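Local coordinates for BMC domain protein (Clostridiales bacterium 1_7_47FAA, PDB 4OLO) that probably forms hexameric tiles in the shell of a glycyl-radical bacterial microcompartment and binds an iron-sulfur cluster, at residues A32-I38 and L74-T80; M1-I5 and I90-E94; K54-V58 and S82-A86; M45-A49 and M71-A75. One frame throughout, in Å; residues are numbered along the deposited sequence. Where two conformers were deposited one is given.

Strand 2-7 opens the chain, and contact 2 closes the longest loop, bringing this strand, outermost within the chain, to helix 80-95; contacts 1, 3 and 4 all lie within this loop. Next, strand 34-39 pairs with strand 73-78 in contact 1. Helix 42-53 follows and meets the start of strand 73-78 in contact 4, which ends on the same strand as contact 1 and shares Leu74 and Ala75 with it. Contact 3, joining the turn after helix 42-53 to helix 80-95, crosses both contacts 1 and 4. Ile38 touches Tyr3 of contact 2, and Ile76 touches Val58 of contact 3, so sheet and helices share one core.

Contact 1: residues A32-I38 and L74-T80; sequences ADAIGLI and LAIFGDT
Ile35, Leu37, Ala75 and Phe77 form the apolar cluster on one face of two extended antiparallel strands, 34-38 and 74-78 (Ile35 phi/psi -130/119), whose axes approach to 4.5 Å at 160°. Ile35 and Leu37 take chi1 m and chi2 t, Phe77 chi1 m. Ile35 CD1 lies 3.7 Å from Phe77 CE2, and Leu37 CD2 3.9 Å from Ala75 CB; Leu17 of helix 11-17 packs on this face. On the other, Ile38 CD1 stands 4.0 Å from Leu74 CD2 and 4.2 Å from Ile76 CG1; helix 42-53 covers this face, with Ala48 and Ala49 on Leu74 and Ala52 on Ile76. Ile35-Phe77 and Leu37-Ala75 are non-hydrogen-bonded pairs. The hydrogen-bonded pairs follow: Gly36 N to Ile76 O 2.7 Å, Ile76 N to Gly36 O 2.8 Å; Ile38 N to Leu74 O and Leu74 N to Ile38 O, both 2.9 Å; Ala34 N to Gly78 O 2.7 Å, Gly78 N to Ala34 O 3.3 Å. Asp33 (-74/-37) and Ala34 together face Gly78 (161/-162) in a classic beta bulge. Beyond it Asp33 OD1 comes within 3.1 Å of Thr80 OG1, while Asp79, the N-cap of helix 80-95, hydrogen-bonds through OD1 to Ser82 OG. In these central strands of the BMC-domain sheet, backbone amides fix the register, and apolar side chains let helices pack on both faces.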
loop_
_atom_site.group_PDB
_atom_site.type_symbol
_atom_site.label_atom_id
_atom_site.label_comp_id
_atom_site.label_asym_id
_atom_site.label_seq_id
_atom_site.Cartn_x
_atom_site.Cartn_y
_atom_site.Cartn_z
ATOM N N ALA B 32 11.305 -18.672 -24.103
ATOM C CA ALA B 32 10.852 -17.453 -24.776
ATOM C C ALA B 32 11.976 -16.650 -25.437
ATOM O O ALA B 32 13.001 -16.352 -24.824
ATOM C CB ALA B 32 10.070 -16.556 -23.818
ATOM N N ASP B 33 11.746 -16.312 -26.707
ATOM C CA ASP B 33 12.567 -15.490 -27.587
ATOM C C ASP B 33 12.396 -14.026 -27.111
ATOM O O ASP B 33 13.347 -13.256 -27.126
ATOM C CB ASP B 33 12.005 -15.667 -29.005
ATOM C CG ASP B 33 12.918 -15.338 -30.152
ATOM O OD1 ASP B 33 13.053 -14.135 -30.473
ATOM O OD2 ASP B 33 13.399 -16.288 -30.815
ATOM N N ALA B 34 11.175 -13.655 -26.685
ATOM C CA ALA B 34 10.844 -12.323 -26.196
ATOM C C ALA B 34 9.833 -12.369 -25.040
ATOM O O ALA B 34 9.102 -13.348 -24.894
ATOM C CB ALA B 34 10.311 -11.459 -27.328
ATOM N N ILE B 35 9.821 -11.312 -24.211
ATOM C CA ILE B 35 8.891 -11.134 -23.099
ATOM C C ILE B 35 8.313 -9.758 -23.254
ATOM O O ILE B 35 9.069 -8.788 -23.224
ATOM C CB ILE B 35 9.507 -11.294 -21.659
ATOM C CG1 ILE B 35 10.202 -12.649 -21.454
ATOM C CG2 ILE B 35 8.434 -11.091 -20.577
ATOM C CD1 ILE B 35 10.893 -12.779 -20.112
ATOM N N GLY B 36 6.991 -9.688 -23.420
ATOM C CA GLY B 36 6.233 -8.437 -23.448
ATOM C C GLY B 36 5.691 -8.182 -22.046
ATOM O O GLY B 36 5.112 -9.082 -21.421
ATOM N N LEU B 37 5.913 -6.986 -21.513
ATOM C CA LEU B 37 5.463 -6.643 -20.153
ATOM C C LEU B 37 4.480 -5.491 -20.179
ATOM O O LEU B 37 4.702 -4.526 -20.895
ATOM C CB LEU B 37 6.657 -6.283 -19.234
ATOM C CG LEU B 37 7.719 -7.363 -18.971
ATOM C CD1 LEU B 37 8.930 -6.762 -18.320
ATOM C CD2 LEU B 37 7.165 -8.541 -18.147
ATOM N N ILE B 38 3.378 -5.617 -19.439
ATOM C CA ILE B 38 2.346 -4.587 -19.363
ATOM C C ILE B 38 1.978 -4.406 -17.904
ATOM O O ILE B 38 1.667 -5.383 -17.214
ATOM C CB ILE B 38 1.086 -4.769 -20.296
ATOM C CG1 ILE B 38 1.436 -5.135 -21.752
ATOM C CG2 ILE B 38 0.221 -3.516 -20.317
ATOM C CD1 ILE B 38 1.132 -6.537 -22.055
ATOM N N LEU B 74 1.548 -8.062 -16.118
ATOM C CA LEU B 74 1.155 -9.048 -17.116
ATOM C C LEU B 74 2.386 -9.310 -18.019
ATOM O O LEU B 74 2.994 -8.364 -18.536
ATOM C CB LEU B 74 -0.068 -8.562 -17.932
ATOM C CG LEU B 74 -0.631 -9.537 -18.956
ATOM C CD1 LEU B 74 -1.443 -10.640 -18.278
ATOM C CD2 LEU B 74 -1.463 -8.819 -20.017
ATOM N N ALA B 75 2.799 -10.582 -18.107
ATOM C CA ALA B 75 3.937 -11.017 -18.916
ATOM C C ALA B 75 3.434 -11.910 -20.048
ATOM O O ALA B 75 2.591 -12.785 -19.824
ATOM C CB ALA B 75 4.949 -11.748 -18.064
ATOM N N ILE B 76 3.900 -11.625 -21.272
ATOM C CA ILE B 76 3.549 -12.280 -22.541
ATOM C C ILE B 76 4.855 -12.893 -23.076
ATOM O O ILE B 76 5.828 -12.170 -23.296
ATOM C CB ILE B 76 2.970 -11.187 -23.524
ATOM C CG1 ILE B 76 1.627 -10.587 -23.097
ATOM C CG2 ILE B 76 2.946 -11.589 -24.961
ATOM C CD1 ILE B 76 0.738 -11.503 -22.306
ATOM N N PHE B 77 4.870 -14.192 -23.302
ATOM C CA PHE B 77 6.056 -14.913 -23.772
ATOM C C PHE B 77 5.844 -15.518 -25.166
ATOM O O PHE B 77 4.784 -16.078 -25.448
ATOM C CB PHE B 77 6.370 -16.080 -22.805
ATOM C CG PHE B 77 6.625 -15.706 -21.370
ATOM C CD1 PHE B 77 5.564 -15.510 -20.484
ATOM C CD2 PHE B 77 7.929 -15.597 -20.883
ATOM C CE1 PHE B 77 5.801 -15.171 -19.151
ATOM C CE2 PHE B 77 8.170 -15.265 -19.535
ATOM C CZ PHE B 77 7.102 -15.053 -18.681
ATOM N N GLY B 78 6.889 -15.481 -25.982
ATOM C CA GLY B 78 6.897 -16.068 -27.314
ATOM C C GLY B 78 7.994 -15.503 -28.194
ATOM O O GLY B 78 8.938 -14.866 -27.709
ATOM N N ASP B 79 7.855 -15.703 -29.509
ATOM C CA ASP B 79 8.809 -15.166 -30.477
ATOM C C ASP B 79 8.530 -13.687 -30.557
ATOM O O ASP B 79 7.409 -13.289 -30.271
ATOM C CB ASP B 79 8.645 -15.850 -31.853
ATOM C CG ASP B 79 7.259 -15.699 -32.463
ATOM O OD1 ASP B 79 6.337 -16.418 -32.024
ATOM O OD2 ASP B 79 7.100 -14.858 -33.377
ATOM N N THR B 80 9.536 -12.871 -30.909
ATOM C CA THR B 80 9.439 -11.409 -31.014
ATOM C C THR B 80 8.223 -10.938 -31.809
ATOM O O THR B 80 7.476 -10.094 -31.316
ATOM C CB THR B 80 10.749 -10.812 -31.577
ATOM O OG1 THR B 80 11.843 -11.288 -30.795
ATOM C CG2 THR B 80 10.744 -9.277 -31.585
#

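Contact 2: residues M1-I5 and I90-E94; sequences MEYRI and IRKKE
Helix 90-94 runs nearly antiparallel to strand 2-5, at 168°, with the axes 11.3 Å apart, so the gap is filled by side chains, chiefly Met1 (chi1 m, chi2 t, chi3 m) and Tyr3 from the N-terminal segment. Ile90 (chi1 m, chi2 t) sends CG2 to 3.8 Å from Met1 CE and 4.0 Å from Tyr3 CE2, meeting the Tyr3 ring at its edge; its O accepts the helical bond from Glu94 N at 2.9 Å. Arg91 follows, opposite Tyr3 with CA atoms 8.6 Å apart: Tyr3, with chi1 m, extends its OH to 3.5 Å from Arg91 CA and 3.9 Å from Arg91 CB. Here the C-terminal helix packs on the first strand of the sheet, with helix 42-53 alongside, a topology consistent with a circularly permuted BMC fold as in PduU. One turn after Ile90, Glu94 (chi1 t, chi2 p) places CG 3.7 Å from Met1 CE and CB 3.8 Å from Tyr3 OH. Across the subunit boundary, its OE2 forms a salt bridge with Arg4 NH2 of a neighbouring subunit.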
loop_
_atom_site.group_PDB
_atom_site.type_symbol
_atom_site.label_atom_id
_atom_site.label_comp_id
_atom_site.label_asym_id
_atom_site.label_seq_id
_atom_site.Cartn_x
_atom_site.Cartn_y
_atom_site.Cartn_z
ATOM N N MET B 1 -1.403 2.710 -19.233
ATOM C CA MET B 1 -0.597 1.525 -18.929
ATOM C C MET B 1 0.862 1.733 -19.358
ATOM O O MET B 1 1.122 2.550 -20.235
ATOM C CB MET B 1 -1.168 0.286 -19.664
ATOM C CG MET B 1 -2.637 0.043 -19.429
ATOM S SD MET B 1 -3.053 -1.712 -19.575
ATOM C CE MET B 1 -3.242 -1.896 -21.370
ATOM N N GLU B 2 1.806 0.972 -18.775
ATOM C CA GLU B 2 3.204 0.958 -19.188
ATOM C C GLU B 2 3.449 -0.315 -20.000
ATOM O O GLU B 2 2.996 -1.387 -19.610
ATOM C CB GLU B 2 4.140 0.944 -17.987
ATOM C CG GLU B 2 4.384 2.288 -17.347
ATOM C CD GLU B 2 5.431 2.163 -16.257
ATOM O OE1 GLU B 2 5.056 1.819 -15.113
ATOM O OE2 GLU B 2 6.636 2.295 -16.577
ATOM N N TYR B 3 4.203 -0.199 -21.088
ATOM C CA TYR B 3 4.514 -1.308 -21.993
ATOM C C TYR B 3 5.997 -1.412 -22.184
ATOM O O TYR B 3 6.648 -0.414 -22.481
ATOM C CB TYR B 3 3.890 -1.053 -23.385
ATOM C CG TYR B 3 2.383 -0.920 -23.404
ATOM C CD1 TYR B 3 1.766 0.292 -23.085
ATOM C CD2 TYR B 3 1.573 -1.986 -23.803
ATOM C CE1 TYR B 3 0.382 0.428 -23.125
ATOM C CE2 TYR B 3 0.187 -1.850 -23.877
ATOM C CZ TYR B 3 -0.401 -0.647 -23.515
ATOM O OH TYR B 3 -1.754 -0.517 -23.611
ATOM N N ARG B 4 6.543 -2.621 -22.076
ATOM C CA ARG B 4 7.969 -2.873 -22.309
ATOM C C ARG B 4 8.125 -4.224 -22.943
ATOM O O ARG B 4 7.296 -5.104 -22.738
ATOM C CB ARG B 4 8.809 -2.819 -21.001
ATOM C CG ARG B 4 8.762 -1.495 -20.227
ATOM C CD ARG B 4 9.527 -0.385 -20.921
ATOM N NE ARG B 4 10.960 -0.541 -20.730
ATOM C CZ ARG B 4 11.629 0.050 -19.753
ATOM N NH1 ARG B 4 11.002 0.851 -18.902
ATOM N NH2 ARG B 4 12.934 -0.149 -19.623
ATOM N N ILE B 5 9.202 -4.411 -23.680
ATOM C CA ILE B 5 9.536 -5.705 -24.261
ATOM C C ILE B 5 10.997 -6.045 -23.880
ATOM O O ILE B 5 11.860 -5.167 -23.910
ATOM C CB ILE B 5 9.274 -5.732 -25.810
ATOM C CG1 ILE B 5 9.404 -7.163 -26.356
ATOM C CG2 ILE B 5 10.195 -4.738 -26.570
ATOM C CD1 ILE B 5 8.897 -7.388 -27.743
ATOM N N ILE B 90 -3.149 -5.109 -27.822
ATOM C CA ILE B 90 -3.510 -4.681 -26.466
ATOM C C ILE B 90 -3.607 -3.156 -26.415
ATOM O O ILE B 90 -4.604 -2.626 -25.921
ATOM C CB ILE B 90 -2.541 -5.249 -25.402
ATOM C CG1 ILE B 90 -2.697 -6.780 -25.264
ATOM C CG2 ILE B 90 -2.758 -4.557 -24.064
ATOM C CD1 ILE B 90 -1.496 -7.494 -24.694
ATOM N N ARG B 91 -2.586 -2.466 -26.953
ATOM C CA ARG B 91 -2.489 -1.020 -26.987
ATOM C C ARG B 91 -3.632 -0.422 -27.822
ATOM O O ARG B 91 -4.251 0.533 -27.377
ATOM C CB ARG B 91 -1.082 -0.612 -27.479
ATOM C CG ARG B 91 -0.910 0.846 -27.851
ATOM C CD ARG B 91 -0.651 1.774 -26.677
ATOM N NE ARG B 91 -0.620 3.171 -27.133
ATOM C CZ ARG B 91 0.225 4.104 -26.693
ATOM N NH1 ARG B 91 1.117 3.814 -25.746
ATOM N NH2 ARG B 91 0.186 5.333 -27.193
ATOM N N LYS B 92 -3.931 -1.009 -28.992
ATOM C CA LYS B 92 -5.003 -0.585 -29.895
ATOM C C LYS B 92 -6.370 -0.705 -29.205
ATOM O O LYS B 92 -7.164 0.232 -29.273
ATOM C CB LYS B 92 -4.958 -1.394 -31.202
ATOM C CG LYS B 92 -5.986 -1.010 -32.259
ATOM C CD LYS B 92 -5.985 -2.019 -33.412
ATOM C CE LYS B 92 -7.031 -1.718 -34.450
ATOM N NZ LYS B 92 -6.818 -2.528 -35.678
ATOM N N LYS B 93 -6.627 -1.829 -28.516
ATOM C CA LYS B 93 -7.883 -2.045 -27.806
ATOM C C LYS B 93 -8.012 -1.123 -26.603
ATOM O O LYS B 93 -9.116 -0.690 -26.278
ATOM C CB LYS B 93 -8.044 -3.514 -27.408
ATOM C CG LYS B 93 -8.191 -4.458 -28.608
ATOM C CD LYS B 93 -9.596 -4.960 -28.796
ATOM C CE LYS B 93 -9.698 -5.958 -29.935
ATOM N NZ LYS B 93 -11.077 -6.482 -30.126
ATOM N N GLU B 94 -6.877 -0.768 -25.980
ATOM C CA GLU B 94 -6.855 0.127 -24.823
ATOM C C GLU B 94 -7.279 1.547 -25.157
ATOM O O GLU B 94 -8.029 2.137 -24.385
ATOM C CB GLU B 94 -5.516 0.075 -24.069
ATOM C CG GLU B 94 -5.536 0.715 -22.683
ATOM C CD GLU B 94 -6.623 0.334 -21.678
ATOM O OE1 GLU B 94 -6.932 1.179 -20.802
ATOM O OE2 GLU B 94 -7.172 -0.791 -21.764
#

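Contact 3: residues K54-V58 and S82-A86; sequences KAVGV and SVEAA
Val58, with chi1 m (-55°), points its side chain at the first turn of segment 82-86: CG1 lies 3.6 Å from Ser82 O and 4.0 Å from Val83 CG2, whose own chi1 is t, and CG2 lies 4.2 Å from Ala86 CB. Ala55 CB adds a further methyl contact, 3.7 Å from Ala86 CB, with these two CA atoms 5.8 Å apart. From Ala55 to Val58 the chain makes a type II beta turn, with Val56 at phi/psi -71/144 and Gly57 at 79/2, linking helix 42-53 to strand 58-63 in the BMC domain and laying the connection against helix 80-95. Gly57 holds the positive-phi position; a CB there would sit 2.2 Å from Ser82 OG, so a side chain would clash. Ser82 (chi1 m) puts CB 3.6 Å from Val56 O and commits its OG to Asp79. Water 1 joins the backbones, donating to Val56 O at 2.7 Å and to Ser82 O at 2.8 Å.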
loop_
_atom_site.group_PDB
_atom_site.type_symbol
_atom_site.label_atom_id
_atom_site.label_comp_id
_atom_site.label_asym_id
_atom_site.label_seq_id
_atom_site.Cartn_x
_atom_site.Cartn_y
_atom_site.Cartn_z
ATOM N N LYS B 54 -6.042 -14.459 -26.638
ATOM C CA LYS B 54 -6.628 -14.634 -27.974
ATOM C C LYS B 54 -5.570 -14.424 -29.072
ATOM O O LYS B 54 -5.845 -14.658 -30.239
ATOM C CB LYS B 54 -7.825 -13.685 -28.156
ATOM C CG LYS B 54 -9.038 -14.120 -27.351
ATOM C CD LYS B 54 -10.105 -13.044 -27.271
ATOM C CE LYS B 54 -11.336 -13.602 -26.598
ATOM N NZ LYS B 54 -12.369 -12.561 -26.393
ATOM N N ALA B 55 -4.357 -13.978 -28.700
ATOM C CA ALA B 55 -3.260 -13.776 -29.651
ATOM C C ALA B 55 -2.475 -15.095 -29.921
ATOM O O ALA B 55 -2.133 -15.842 -28.989
ATOM C CB ALA B 55 -2.318 -12.689 -29.155
ATOM N N VAL B 56 -2.175 -15.345 -31.204
ATOM C CA VAL B 56 -1.382 -16.490 -31.665
ATOM C C VAL B 56 0.109 -16.317 -31.262
ATOM O O VAL B 56 0.637 -15.214 -31.241
ATOM C CB VAL B 56 -1.568 -16.724 -33.204
ATOM C CG1 VAL B 56 -0.645 -17.815 -33.755
ATOM C CG2 VAL B 56 -3.013 -17.053 -33.530
ATOM N N GLY B 57 0.737 -17.423 -30.924
ATOM C CA GLY B 57 2.156 -17.503 -30.639
ATOM C C GLY B 57 2.632 -17.051 -29.298
ATOM O O GLY B 57 3.837 -17.087 -29.061
ATOM N N VAL B 58 1.713 -16.634 -28.413
ATOM C CA VAL B 58 2.061 -16.159 -27.082
ATOM C C VAL B 58 1.444 -16.967 -25.935
ATOM O O VAL B 58 0.329 -17.498 -26.048
ATOM C CB VAL B 58 1.857 -14.613 -26.888
ATOM C CG1 VAL B 58 2.615 -13.807 -27.938
ATOM C CG2 VAL B 58 0.384 -14.206 -26.855
ATOM N N SER B 82 5.321 -12.390 -32.612
ATOM C CA SER B 82 4.057 -12.709 -31.921
ATOM C C SER B 82 3.858 -11.827 -30.716
ATOM O O SER B 82 2.738 -11.343 -30.495
ATOM C CB SER B 82 4.021 -14.173 -31.507
ATOM O OG SER B 82 4.079 -15.033 -32.642
ATOM N N VAL B 83 4.938 -11.605 -29.932
ATOM C CA VAL B 83 4.900 -10.757 -28.745
ATOM C C VAL B 83 4.583 -9.288 -29.158
ATOM O O VAL B 83 3.659 -8.690 -28.609
ATOM C CB VAL B 83 6.185 -10.906 -27.877
ATOM C CG1 VAL B 83 6.265 -9.803 -26.811
ATOM C CG2 VAL B 83 6.232 -12.282 -27.230
ATOM N N GLU B 84 5.294 -8.758 -30.181
ATOM C CA GLU B 84 5.065 -7.408 -30.682
ATOM C C GLU B 84 3.646 -7.233 -31.231
ATOM O O GLU B 84 3.000 -6.229 -30.927
ATOM C CB GLU B 84 6.103 -7.023 -31.724
ATOM C CG GLU B 84 7.465 -6.761 -31.118
ATOM C CD GLU B 84 8.589 -6.370 -32.055
ATOM O OE1 GLU B 84 9.595 -5.832 -31.542
ATOM O OE2 GLU B 84 8.472 -6.582 -33.285
ATOM N N ALA B 85 3.136 -8.232 -31.958
ATOM C CA ALA B 85 1.775 -8.205 -32.518
ATOM C C ALA B 85 0.725 -8.186 -31.402
ATOM O O ALA B 85 -0.256 -7.438 -31.527
ATOM C CB ALA B 85 1.552 -9.393 -33.437
ATOM N N ALA B 86 0.933 -9.001 -30.313
ATOM C CA ALA B 86 0.019 -9.068 -29.182
ATOM C C ALA B 86 0.034 -7.724 -28.422
ATOM O O ALA B 86 -1.036 -7.224 -28.074
ATOM C CB ALA B 86 0.370 -10.234 -28.267
HETATM O O HOH W 1 0.535 -12.532 -31.650
#

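Contact 4: residues M45-A49 and M71-A75; sequences MVCAA and MILLA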
loop_
_atom_site.group_PDB
_atom_site.type_symbol
_atom_site.label_atom_id
_atom_site.label_comp_id
_atom_site.label_asym_id
_atom_site.label_seq_id
_atom_site.Cartn_x
_atom_site.Cartn_y
_atom_site.Cartn_z
ATOM N N MET B 45 -5.381 -4.572 -16.847
ATOM C CA MET B 45 -4.563 -5.776 -16.997
ATOM C C MET B 45 -5.396 -7.029 -17.327
ATOM O O MET B 45 -4.941 -7.835 -18.147
ATOM C CB MET B 45 -3.657 -6.016 -15.769
ATOM C CG MET B 45 -2.424 -5.094 -15.705
ATOM S SD MET B 45 -1.149 -5.438 -14.426
ATOM C CE MET B 45 -2.141 -5.484 -12.891
ATOM N N VAL B 46 -6.599 -7.195 -16.705
ATOM C CA VAL B 46 -7.501 -8.337 -16.941
ATOM C C VAL B 46 -8.012 -8.248 -18.396
ATOM O O VAL B 46 -8.042 -9.264 -19.092
ATOM C CB VAL B 46 -8.654 -8.456 -15.887
ATOM C CG1 VAL B 46 -9.644 -9.550 -16.263
ATOM C CG2 VAL B 46 -8.103 -8.712 -14.492
ATOM N N CYS B 47 -8.310 -7.019 -18.868
ATOM C CA CYS B 47 -8.741 -6.759 -20.240
ATOM C C CYS B 47 -7.638 -7.097 -21.232
ATOM O O CYS B 47 -7.900 -7.767 -22.237
ATOM C CB CYS B 47 -9.212 -5.318 -20.395
ATOM S SG CYS B 47 -10.783 -4.987 -19.577
ATOM N N ALA B 48 -6.405 -6.636 -20.932
ATOM C CA ALA B 48 -5.190 -6.870 -21.716
ATOM C C ALA B 48 -4.897 -8.381 -21.798
ATOM O O ALA B 48 -4.581 -8.887 -22.887
ATOM C CB ALA B 48 -4.007 -6.126 -21.077
ATOM N N ALA B 49 -5.031 -9.095 -20.649
ATOM C CA ALA B 49 -4.812 -10.552 -20.538
ATOM C C ALA B 49 -5.698 -11.273 -21.515
ATOM O O ALA B 49 -5.227 -12.206 -22.152
ATOM C CB ALA B 49 -5.092 -11.035 -19.117
ATOM N N MET B 71 -2.369 -9.287 -8.455
ATOM C CA MET B 71 -1.754 -9.160 -9.779
ATOM C C MET B 71 -1.078 -7.801 -9.934
ATOM O O MET B 71 -1.747 -6.762 -9.858
ATOM C CB MET B 71 -2.788 -9.389 -10.893
ATOM C CG MET B 71 -2.190 -9.376 -12.274
ATOM S SD MET B 71 -3.430 -9.535 -13.579
ATOM C CE MET B 71 -2.381 -9.459 -14.997
ATOM N N ILE B 72 0.245 -7.817 -10.168
ATOM C CA ILE B 72 1.062 -6.606 -10.322
ATOM C C ILE B 72 1.337 -6.262 -11.805
ATOM O O ILE B 72 1.292 -5.091 -12.200
ATOM C CB ILE B 72 2.391 -6.752 -9.494
ATOM C CG1 ILE B 72 2.095 -6.910 -7.988
ATOM C CG2 ILE B 72 3.367 -5.587 -9.733
ATOM C CD1 ILE B 72 2.977 -7.853 -7.309
ATOM N N LEU B 73 1.620 -7.288 -12.610
ATOM C CA LEU B 73 2.120 -7.156 -13.957
ATOM C C LEU B 73 1.615 -8.304 -14.820
ATOM O O LEU B 73 1.312 -9.385 -14.315
ATOM C CB LEU B 73 3.656 -7.268 -13.769
ATOM C CG LEU B 73 4.638 -6.958 -14.854
ATOM C CD1 LEU B 73 4.624 -5.485 -15.198
ATOM C CD2 LEU B 73 6.017 -7.299 -14.375
ATOM N N LEU B 74 1.548 -8.062 -16.118
ATOM C CA LEU B 74 1.155 -9.048 -17.116
ATOM C C LEU B 74 2.386 -9.310 -18.019
ATOM O O LEU B 74 2.994 -8.364 -18.536
ATOM C CB LEU B 74 -0.068 -8.562 -17.932
ATOM C CG LEU B 74 -0.631 -9.537 -18.956
ATOM C CD1 LEU B 74 -1.443 -10.640 -18.278
ATOM C CD2 LEU B 74 -1.463 -8.819 -20.017
ATOM N N ALA B 75 2.799 -10.582 -18.107
ATOM C CA ALA B 75 3.937 -11.017 -18.916
ATOM C C ALA B 75 3.434 -11.910 -20.048
ATOM O O ALA B 75 2.591 -12.785 -19.824
ATOM C CB ALA B 75 4.949 -11.748 -18.064
#
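The most unusual feature is the thioether of Met45, which lies against backbone carbonyls instead of a purely apolar surface. Met45 CE is 3.3 Å from Met71 O and Met45 SD is 3.3 Å from Ile72 O, with SD also 3.7 Å from Leu73 CA; two conformers were deposited for this residue, and these distances belong to the one given. Met71, fully extended with all three chi angles t, reaches back to the helix and sets CE 3.8 Å from Met45 CB. Deeper in, Leu74 (chi1 t, chi2 p) fits against the helix: CD2 stands 3.9 Å from Ala48 CB and 3.6 Å from Ala49 N, and CD1 3.8 Å from Ala49 CB. The small alanines allow this close approach, with the axes of helix 45-49 and strand 73-75 9.1 Å apart and nearly parallel at 11°. Ile72 and Leu73 both face Ile63 in a classic beta bulge, at the start of strand 73-78 and after a loop that is not modelled; in BMC hexamers the corresponding loop typically lines the central pore. Ile16 of a neighbouring subunit packs on Ala49 and Met71, and Ile43 of another on Leu73. With no hydrogen bond or salt bridge between the two segments, the join rests on shape fit and on the close thioether-carbonyl approach, flexible thioethers filling the space beside the bulge.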